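Oligogalacturonate lyase (Vibrio parahaemolyticus RIMD 2210633, PDB 3C5M) probably cleaves oligogalacturonides, the short fragments of pectin, by beta-elimination, and is a seven-bladed beta-propeller that binds a manganese ion. Local coordinates at residues Ile7-Glu12 and Gly54-Asn59; Phe11-Asp16 and Gln20-Arg25; Gly128-Asn133 and Ile171-Glu176. One frame throughout, in Å; residues are numbered along the deposited sequence.

Contact 1 of 3, residues Ile7-Glu12 and Gly54-Asn59; sequences ITLNFE and GDFDGN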
loop_
_atom_site.group_PDB
_atom_site.type_symbol
_atom_site.label_atom_id
_atom_site.label_comp_id
_atom_site.label_asym_id
_atom_site.label_seq_id
_atom_site.Cartn_x
_atom_site.Cartn_y
_atom_site.Cartn_z
ATOM N N ILE A 7 4.528 20.637 14.967
ATOM C CA ILE A 7 3.911 20.095 16.171
ATOM C C ILE A 7 4.894 19.181 16.878
ATOM O O ILE A 7 5.534 18.339 16.254
ATOM C CB ILE A 7 2.618 19.302 15.858
ATOM C CG1 ILE A 7 2.895 18.240 14.800
ATOM C CG2 ILE A 7 1.528 20.240 15.384
ATOM C CD1 ILE A 7 1.664 17.431 14.450
ATOM N N THR A 8 5.033 19.369 18.182
ATOM C CA THR A 8 5.941 18.538 18.953
ATOM C C THR A 8 5.165 17.363 19.557
ATOM O O THR A 8 4.176 17.557 20.258
ATOM C CB THR A 8 6.618 19.369 20.045
ATOM O OG1 THR A 8 7.388 20.411 19.425
ATOM C CG2 THR A 8 7.538 18.498 20.881
ATOM N N LEU A 9 5.614 16.145 19.266
ATOM C CA LEU A 9 4.947 14.933 19.740
ATOM C C LEU A 9 5.677 14.244 20.878
ATOM O O LEU A 9 6.857 14.499 21.115
ATOM C CB LEU A 9 4.792 13.938 18.581
ATOM C CG LEU A 9 4.131 14.457 17.305
ATOM C CD1 LEU A 9 4.151 13.371 16.252
ATOM C CD2 LEU A 9 2.703 14.895 17.601
ATOM N N ASN A 10 4.958 13.362 21.570
ATOM C CA ASN A 10 5.505 12.587 22.689
ATOM C C ASN A 10 5.550 11.120 22.293
ATOM O O ASN A 10 4.534 10.559 21.885
ATOM C CB ASN A 10 4.614 12.746 23.924
ATOM C CG ASN A 10 4.923 14.005 24.702
ATOM O OD1 ASN A 10 5.282 15.035 24.124
ATOM N ND2 ASN A 10 4.776 13.939 26.016
ATOM N N PHE A 11 6.714 10.493 22.401
ATOM C CA PHE A 11 6.805 9.080 22.046
ATOM C C PHE A 11 6.727 8.229 23.306
ATOM O O PHE A 11 7.564 8.341 24.202
ATOM C CB PHE A 11 8.112 8.792 21.298
ATOM C CG PHE A 11 8.173 9.394 19.914
ATOM C CD1 PHE A 11 9.359 9.376 19.192
ATOM C CD2 PHE A 11 7.050 9.974 19.334
ATOM C CE1 PHE A 11 9.434 9.925 17.923
ATOM C CE2 PHE A 11 7.114 10.526 18.063
ATOM C CZ PHE A 11 8.309 10.500 17.359
ATOM N N GLU A 12 5.708 7.385 23.382
ATOM C CA GLU A 12 5.539 6.527 24.539
ATOM C C GLU A 12 5.779 5.090 24.129
ATOM O O GLU A 12 5.141 4.577 23.213
ATOM C CB GLU A 12 4.132 6.684 25.119
ATOM C CG GLU A 12 3.872 5.825 26.356
ATOM C CD GLU A 12 2.516 6.095 26.991
ATOM O OE1 GLU A 12 2.160 5.400 27.969
ATOM O OE2 GLU A 12 1.805 7.007 26.516
ATOM N N GLY A 54 -2.710 13.032 9.636
ATOM C CA GLY A 54 -3.365 13.264 10.917
ATOM C C GLY A 54 -4.338 14.423 10.844
ATOM O O GLY A 54 -4.315 15.185 9.870
ATOM N N ASP A 55 -5.183 14.576 11.863
ATOM C CA ASP A 55 -6.168 15.668 11.881
ATOM C C ASP A 55 -5.797 16.859 12.752
ATOM O O ASP A 55 -6.666 17.628 13.143
ATOM C CB ASP A 55 -7.529 15.138 12.324
ATOM C CG ASP A 55 -8.038 14.023 11.430
ATOM O OD1 ASP A 55 -9.184 13.549 11.630
ATOM O OD2 ASP A 55 -7.284 13.618 10.521
ATOM N N PHE A 56 -4.513 17.022 13.040
ATOM C CA PHE A 56 -4.069 18.133 13.867
ATOM C C PHE A 56 -4.682 19.457 13.432
ATOM O O PHE A 56 -5.062 20.279 14.265
ATOM C CB PHE A 56 -2.546 18.254 13.824
ATOM C CG PHE A 56 -1.836 17.053 14.350
ATOM C CD1 PHE A 56 -1.694 16.859 15.721
ATOM C CD2 PHE A 56 -1.334 16.096 13.480
ATOM C CE1 PHE A 56 -1.064 15.728 16.223
ATOM C CE2 PHE A 56 -0.703 14.959 13.969
ATOM C CZ PHE A 56 -0.566 14.777 15.347
ATOM N N ASP A 57 -4.782 19.671 12.126
ATOM C CA ASP A 57 -5.324 20.930 11.623
ATOM C C ASP A 57 -6.796 20.858 11.209
ATOM O O ASP A 57 -7.230 21.548 10.284
ATOM C CB ASP A 57 -4.458 21.428 10.462
ATOM C CG ASP A 57 -4.785 22.851 10.055
ATOM O OD1 ASP A 57 -5.024 23.691 10.949
ATOM O OD2 ASP A 57 -4.786 23.137 8.837
ATOM N N GLY A 58 -7.563 20.022 11.909
ATOM C CA GLY A 58 -8.979 19.895 11.619
ATOM C C GLY A 58 -9.284 19.212 10.305
ATOM O O GLY A 58 -10.444 19.063 9.925
ATOM N N ASN A 59 -8.239 18.793 9.605
ATOM C CA ASN A 59 -8.412 18.118 8.333
ATOM C C ASN A 59 -7.425 16.999 8.209
ATOM O O ASN A 59 -6.310 17.085 8.720
ATOM C CB ASN A 59 -8.198 19.089 7.181
ATOM C CG ASN A 59 -9.438 19.886 6.863
ATOM O OD1 ASN A 59 -9.358 21.011 6.376
ATOM N ND2 ASN A 59 -10.603 19.296 7.125
#
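One face of the F56 ring carries the end of I7: CD1 stands 3.3 Å from the ring centroid and only 6° off the ring normal, a CH-pi contact centred on the ring. L9 comes to the same ring obliquely, its CD2 methyl lying 4.0 Å from F56 CZ, near the far end of the ring from CB. Outside the two segments, Y63 packs against F56 edge-to-face. I7 meets the ring with its terminal methyl alone, its side chain standing at about a right angle to that of F56. In I7, CG1 sits between the backbone N and the carbonyl carbon (chi1 53°), and the chain then runs straight on (chi2 -180°), which carries CD1 out over the centre of the F56 ring. These residues belong to one blade of the propeller. Strand 6-8 is the outermost strand of its sheet, bonded to strand 71-74, whereas F56 lies in the loop joining strands 49-54 and 61-66. Residues D55 to G58 of that loop make a type I turn, closed by a hydrogen bond of 2.8 Å from G58 N to D55 O, with F56 as its second residue. I7 and L9 also touch strand 61-66, at Y63 and L65 respectively.

Contact 2 of 3, residues Phe11-Asp16 and Gln20-Arg25; sequences FETFVD and QVKVTR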
loop_
_atom_site.group_PDB
_atom_site.type_symbol
_atom_site.label_atom_id
_atom_site.label_comp_id
_atom_site.label_asym_id
_atom_site.label_seq_id
_atom_site.Cartn_x
_atom_site.Cartn_y
_atom_site.Cartn_z
ATOM N N PHE A 11 6.714 10.493 22.401
ATOM C CA PHE A 11 6.805 9.080 22.046
ATOM C C PHE A 11 6.727 8.229 23.306
ATOM O O PHE A 11 7.564 8.341 24.202
ATOM C CB PHE A 11 8.112 8.792 21.298
ATOM C CG PHE A 11 8.173 9.394 19.914
ATOM C CD1 PHE A 11 9.359 9.376 19.192
ATOM C CD2 PHE A 11 7.050 9.974 19.334
ATOM C CE1 PHE A 11 9.434 9.925 17.923
ATOM C CE2 PHE A 11 7.114 10.526 18.063
ATOM C CZ PHE A 11 8.309 10.500 17.359
ATOM N N GLU A 12 5.708 7.385 23.382
ATOM C CA GLU A 12 5.539 6.527 24.539
ATOM C C GLU A 12 5.779 5.090 24.129
ATOM O O GLU A 12 5.141 4.577 23.213
ATOM C CB GLU A 12 4.132 6.684 25.119
ATOM C CG GLU A 12 3.872 5.825 26.356
ATOM C CD GLU A 12 2.516 6.095 26.991
ATOM O OE1 GLU A 12 2.160 5.400 27.969
ATOM O OE2 GLU A 12 1.805 7.007 26.516
ATOM N N THR A 13 6.706 4.434 24.810
ATOM C CA THR A 13 7.021 3.057 24.483
ATOM C C THR A 13 6.512 2.098 25.553
ATOM O O THR A 13 6.683 2.339 26.749
ATOM C CB THR A 13 8.530 2.871 24.340
ATOM O OG1 THR A 13 9.048 3.855 23.434
ATOM C CG2 THR A 13 8.830 1.489 23.830
ATOM N N PHE A 14 5.882 1.011 25.119
ATOM C CA PHE A 14 5.373 0.013 26.053
ATOM C C PHE A 14 5.789 -1.393 25.624
ATOM O O PHE A 14 6.238 -1.600 24.502
ATOM C CB PHE A 14 3.842 0.113 26.177
ATOM C CG PHE A 14 3.101 -0.140 24.895
ATOM C CD1 PHE A 14 2.999 0.850 23.922
ATOM C CD2 PHE A 14 2.517 -1.380 24.651
ATOM C CE1 PHE A 14 2.328 0.610 22.721
ATOM C CE2 PHE A 14 1.841 -1.637 23.448
ATOM C CZ PHE A 14 1.748 -0.639 22.485
ATOM N N VAL A 15 5.658 -2.355 26.525
ATOM C CA VAL A 15 6.034 -3.723 26.212
ATOM C C VAL A 15 4.801 -4.574 25.988
ATOM O O VAL A 15 3.871 -4.547 26.787
ATOM C CB VAL A 15 6.870 -4.326 27.351
ATOM C CG1 VAL A 15 7.255 -5.756 27.031
ATOM C CG2 VAL A 15 8.109 -3.477 27.579
ATOM N N ASP A 16 4.790 -5.327 24.895
ATOM C CA ASP A 16 3.650 -6.177 24.596
ATOM C C ASP A 16 3.551 -7.265 25.658
ATOM O O ASP A 16 4.540 -7.946 25.957
ATOM C CB ASP A 16 3.808 -6.797 23.212
ATOM C CG ASP A 16 2.567 -7.519 22.762
ATOM O OD1 ASP A 16 2.342 -8.653 23.224
ATOM O OD2 ASP A 16 1.809 -6.941 21.953
ATOM N N GLN A 20 6.601 -9.545 24.842
ATOM C CA GLN A 20 7.603 -8.726 25.527
ATOM C C GLN A 20 8.281 -7.756 24.564
ATOM O O GLN A 20 9.131 -6.959 24.968
ATOM C CB GLN A 20 8.667 -9.609 26.202
ATOM C CG GLN A 20 8.310 -10.098 27.606
ATOM C CD GLN A 20 6.953 -10.782 27.672
ATOM O OE1 GLN A 20 6.039 -10.308 28.359
ATOM N NE2 GLN A 20 6.810 -11.897 26.954
ATOM N N VAL A 21 7.902 -7.813 23.291
ATOM C CA VAL A 21 8.499 -6.933 22.294
ATOM C C VAL A 21 8.142 -5.472 22.556
ATOM O O VAL A 21 7.021 -5.158 22.962
ATOM C CB VAL A 21 8.053 -7.328 20.879
ATOM C CG1 VAL A 21 8.577 -6.323 19.880
ATOM C CG2 VAL A 21 8.559 -8.716 20.548
ATOM N N LYS A 22 9.103 -4.578 22.346
ATOM C CA LYS A 22 8.856 -3.157 22.571
ATOM C C LYS A 22 8.077 -2.527 21.423
ATOM O O LYS A 22 8.324 -2.808 20.246
ATOM C CB LYS A 22 10.167 -2.391 22.775
ATOM C CG LYS A 22 10.780 -2.568 24.148
ATOM C CD LYS A 22 11.964 -1.652 24.384
ATOM C CE LYS A 22 13.171 -2.042 23.561
ATOM N NZ LYS A 22 14.308 -1.095 23.789
ATOM N N VAL A 23 7.125 -1.679 21.786
ATOM C CA VAL A 23 6.285 -0.989 20.823
ATOM C C VAL A 23 6.160 0.454 21.255
ATOM O O VAL A 23 5.818 0.749 22.401
ATOM C CB VAL A 23 4.874 -1.555 20.775
ATOM C CG1 VAL A 23 4.048 -0.735 19.827
ATOM C CG2 VAL A 23 4.910 -3.006 20.351
ATOM N N THR A 24 6.410 1.365 20.329
ATOM C CA THR A 24 6.333 2.766 20.664
ATOM C C THR A 24 5.304 3.505 19.812
ATOM O O THR A 24 5.238 3.312 18.608
ATOM C CB THR A 24 7.762 3.380 20.583
ATOM O OG1 THR A 24 7.684 4.792 20.362
ATOM C CG2 THR A 24 8.569 2.696 19.508
ATOM N N ARG A 25 4.482 4.321 20.469
ATOM C CA ARG A 25 3.419 5.093 19.818
ATOM C C ARG A 25 3.967 6.473 19.422
ATOM O O ARG A 25 4.485 7.201 20.267
ATOM C CB ARG A 25 2.245 5.256 20.791
ATOM C CG ARG A 25 0.942 5.677 20.153
ATOM C CD ARG A 25 -0.041 6.230 21.171
ATOM N NE ARG A 25 0.432 7.490 21.742
ATOM C CZ ARG A 25 0.676 7.676 23.031
ATOM N NH1 ARG A 25 0.490 6.681 23.888
ATOM N NH2 ARG A 25 1.118 8.850 23.458
#
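Strands 12-15 and 22-25 form an N-terminal beta hairpin; 22-25 joins the blade of C-terminal strands, consistent with the "Velcro" closure of many beta-propellers, and 12-15 extends its edge. The two run antiparallel. F14 and V23 form a hydrogen-bonded pair, F14 N to V23 O at 2.7 Å and V23 N to F14 O at 2.9 Å. E12 and R25 form another, strong from R25 N to E12 O (2.8 Å) but weak in the return bond. Toward the turn, D16 N bonds V21 O at 3.0 Å, while Q20 N reaches D16 O by a more bent bond (136° at the hydrogen). D16 OD1 bonds D18 N and T19 N and so ties down the connecting turn. On the face that E12, F14, V23 and R25 share, a salt bridge joins E12 OE2 to R25 NH1 at 3.0 Å. The extended E12 chain brings its carboxylate to the guanidinium edge, the two planes 83° apart; NH1 meets OE2 from above the carboxylate plane. R25 NE is held separately by T27 O. F14 CG lies between its backbone N and carbonyl carbon (chi1 62°), which lays the ring beside V23: V23 CB sits over one face, offset toward the rim, and V23 CG1 touches F14 CZ. On the other face T13 OG1 lies against T24 CB. Strand 22-25 bonds onward to strand 376-381, placing 12-15 outermost in the sheet, while D16, V21 and V23 touch strand 334-337 of the adjacent blade.

Contact 3 of 3, residues Gly128-Asn133 and Ile171-Glu176; sequences GTWVAN and IKVDIE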
loop_
_atom_site.group_PDB
_atom_site.type_symbol
_atom_site.label_atom_id
_atom_site.label_comp_id
_atom_site.label_asym_id
_atom_site.label_seq_id
_atom_site.Cartn_x
_atom_site.Cartn_y
_atom_site.Cartn_z
ATOM N N GLY A 128 -7.637 3.877 -8.101
ATOM C CA GLY A 128 -6.445 3.229 -7.589
ATOM C C GLY A 128 -5.448 4.246 -7.052
ATOM O O GLY A 128 -5.799 5.401 -6.794
ATOM N N THR A 129 -4.198 3.817 -6.903
ATOM C CA THR A 129 -3.111 4.653 -6.384
ATOM C C THR A 129 -1.950 4.812 -7.384
ATOM O O THR A 129 -1.475 3.824 -7.953
ATOM C CB THR A 129 -2.536 4.013 -5.107
ATOM O OG1 THR A 129 -3.575 3.927 -4.129
ATOM C CG2 THR A 129 -1.363 4.814 -4.564
ATOM N N TRP A 130 -1.494 6.041 -7.583
ATOM C CA TRP A 130 -0.364 6.288 -8.472
ATOM C C TRP A 130 0.909 5.679 -7.882
ATOM O O TRP A 130 1.194 5.857 -6.699
ATOM C CB TRP A 130 -0.125 7.781 -8.648
ATOM C CG TRP A 130 -1.137 8.468 -9.448
ATOM C CD1 TRP A 130 -2.244 9.106 -8.994
ATOM C CD2 TRP A 130 -1.129 8.624 -10.870
ATOM N NE1 TRP A 130 -2.936 9.661 -10.049
ATOM C CE2 TRP A 130 -2.274 9.377 -11.212
ATOM C CE3 TRP A 130 -0.268 8.192 -11.889
ATOM C CZ2 TRP A 130 -2.575 9.719 -12.533
ATOM C CZ3 TRP A 130 -0.565 8.529 -13.201
ATOM C CH2 TRP A 130 -1.713 9.283 -13.513
ATOM N N VAL A 131 1.677 4.980 -8.715
ATOM C CA VAL A 131 2.926 4.359 -8.286
ATOM C C VAL A 131 4.077 4.845 -9.168
ATOM O O VAL A 131 4.082 4.620 -10.375
ATOM C CB VAL A 131 2.834 2.811 -8.362
ATOM C CG1 VAL A 131 4.181 2.170 -8.031
ATOM C CG2 VAL A 131 1.782 2.312 -7.393
ATOM N N ALA A 132 5.048 5.517 -8.557
ATOM C CA ALA A 132 6.211 6.036 -9.274
ATOM C C ALA A 132 7.199 4.949 -9.679
ATOM O O ALA A 132 7.167 3.842 -9.160
ATOM C CB ALA A 132 6.914 7.059 -8.417
ATOM N N ASN A 133 8.078 5.276 -10.617
ATOM C CA ASN A 133 9.092 4.335 -11.066
ATOM C C ASN A 133 10.301 4.588 -10.186
ATOM O O ASN A 133 10.393 5.641 -9.556
ATOM C CB ASN A 133 9.444 4.574 -12.530
ATOM C CG ASN A 133 10.140 5.888 -12.750
ATOM O OD1 ASN A 133 9.693 6.933 -12.279
ATOM N ND2 ASN A 133 11.239 5.850 -13.475
ATOM N N ILE A 171 -2.686 4.299 -17.654
ATOM C CA ILE A 171 -1.880 5.394 -18.187
ATOM C C ILE A 171 -0.548 5.608 -17.487
ATOM O O ILE A 171 -0.310 5.113 -16.391
ATOM C CB ILE A 171 -2.638 6.742 -18.152
ATOM C CG1 ILE A 171 -2.889 7.166 -16.707
ATOM C CG2 ILE A 171 -3.942 6.625 -18.927
ATOM C CD1 ILE A 171 -3.598 8.502 -16.560
ATOM N N LYS A 172 0.317 6.365 -18.145
ATOM C CA LYS A 172 1.634 6.676 -17.629
ATOM C C LYS A 172 1.826 8.170 -17.837
ATOM O O LYS A 172 1.592 8.688 -18.926
ATOM C CB LYS A 172 2.684 5.887 -18.406
ATOM C CG LYS A 172 4.116 6.286 -18.112
ATOM C CD LYS A 172 5.098 5.425 -18.901
ATOM C CE LYS A 172 4.968 5.636 -20.407
ATOM N NZ LYS A 172 5.301 7.032 -20.830
ATOM N N VAL A 173 2.242 8.861 -16.788
ATOM C CA VAL A 173 2.448 10.297 -16.850
ATOM C C VAL A 173 3.913 10.629 -16.604
ATOM O O VAL A 173 4.596 9.962 -15.820
ATOM C CB VAL A 173 1.574 11.010 -15.793
ATOM C CG1 VAL A 173 1.805 12.511 -15.824
ATOM C CG2 VAL A 173 0.114 10.690 -16.050
ATOM N N ASP A 174 4.388 11.665 -17.282
ATOM C CA ASP A 174 5.768 12.099 -17.150
ATOM C C ASP A 174 5.823 13.273 -16.165
ATOM O O ASP A 174 5.194 14.314 -16.386
ATOM C CB ASP A 174 6.302 12.499 -18.535
ATOM C CG ASP A 174 7.796 12.798 -18.526
ATOM O OD1 ASP A 174 8.182 13.947 -18.192
ATOM O OD2 ASP A 174 8.588 11.873 -18.842
ATOM N N ILE A 175 6.562 13.097 -15.072
ATOM C CA ILE A 175 6.676 14.141 -14.056
ATOM C C ILE A 175 7.149 15.448 -14.670
ATOM O O ILE A 175 6.601 16.504 -14.375
ATOM C CB ILE A 175 7.675 13.763 -12.945
ATOM C CG1 ILE A 175 7.324 12.396 -12.354
ATOM C CG2 ILE A 175 7.662 14.826 -11.859
ATOM C CD1 ILE A 175 5.985 12.350 -11.700
ATOM N N GLU A 176 8.167 15.376 -15.522
ATOM C CA GLU A 176 8.714 16.568 -16.166
ATOM C C GLU A 176 7.787 17.248 -17.161
ATOM O O GLU A 176 7.501 18.432 -17.032
ATOM C CB GLU A 176 10.023 16.228 -16.871
ATOM C CG GLU A 176 11.206 16.088 -15.938
ATOM C CD GLU A 176 11.586 17.406 -15.284
ATOM O OE1 GLU A 176 10.785 17.935 -14.480
ATOM O OE2 GLU A 176 12.687 17.917 -15.582
#
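Strands 129-132 and 171-174 do not pair directly: strand 138-145 runs between them, bonded to both, and the nearest CA atoms across the gap, those of W130 and K172, are 9.4 Å apart. The span is bridged by the indole of W130. CB leaves the backbone off to one side of the direction of the other strand, but CG lies anti to the carbonyl carbon (chi1 -71°), and the long ring system carries its six-membered end across. The outermost carbon, CH2, does most of the touching. It meets V173 CG2 at 3.4 Å and I171 CD1 at 3.7 Å, while the neighbouring CZ3 also lies 3.6 Å from V173 CG2. Both methyls meet the ring obliquely. W130 and V173 cross at about a right angle, and V173 offers CG2, the methyl beside its own backbone N. I171 instead reaches out with an extended chain (chi2 178°) to bring CD1 up. The indole also touches L139 of the middle strand. I171 and V173 further touch Y118 of strand 114-119, from the preceding propeller blade, while V131 and K172 touch I194 and Y195 of strand 190-196 in the following one. With no hydrogen bond between the two segments, carbon meets carbon in a buried patch: the contact adds apolar burial but no directional bond.

Overall arrangement
Contacts 1 and 2 share F11 and E12: the chain lends strand 6-8 to the edge of one blade, then strand 12-15 to the edge of the blade that closes the ring. Both lie well out from the centre of the chain and are only partly buried. Contact 3 is more interior, in a different blade, with its centre about 37 Å from that of contact 2. Chemistry follows place. Contact 2, between paired strands at the surface, is built on backbone bonds and a salt bridge. Contacts 1 and 3 join parts that are not direct neighbours in a sheet, and each relies on an aromatic ring touching aliphatic methyls.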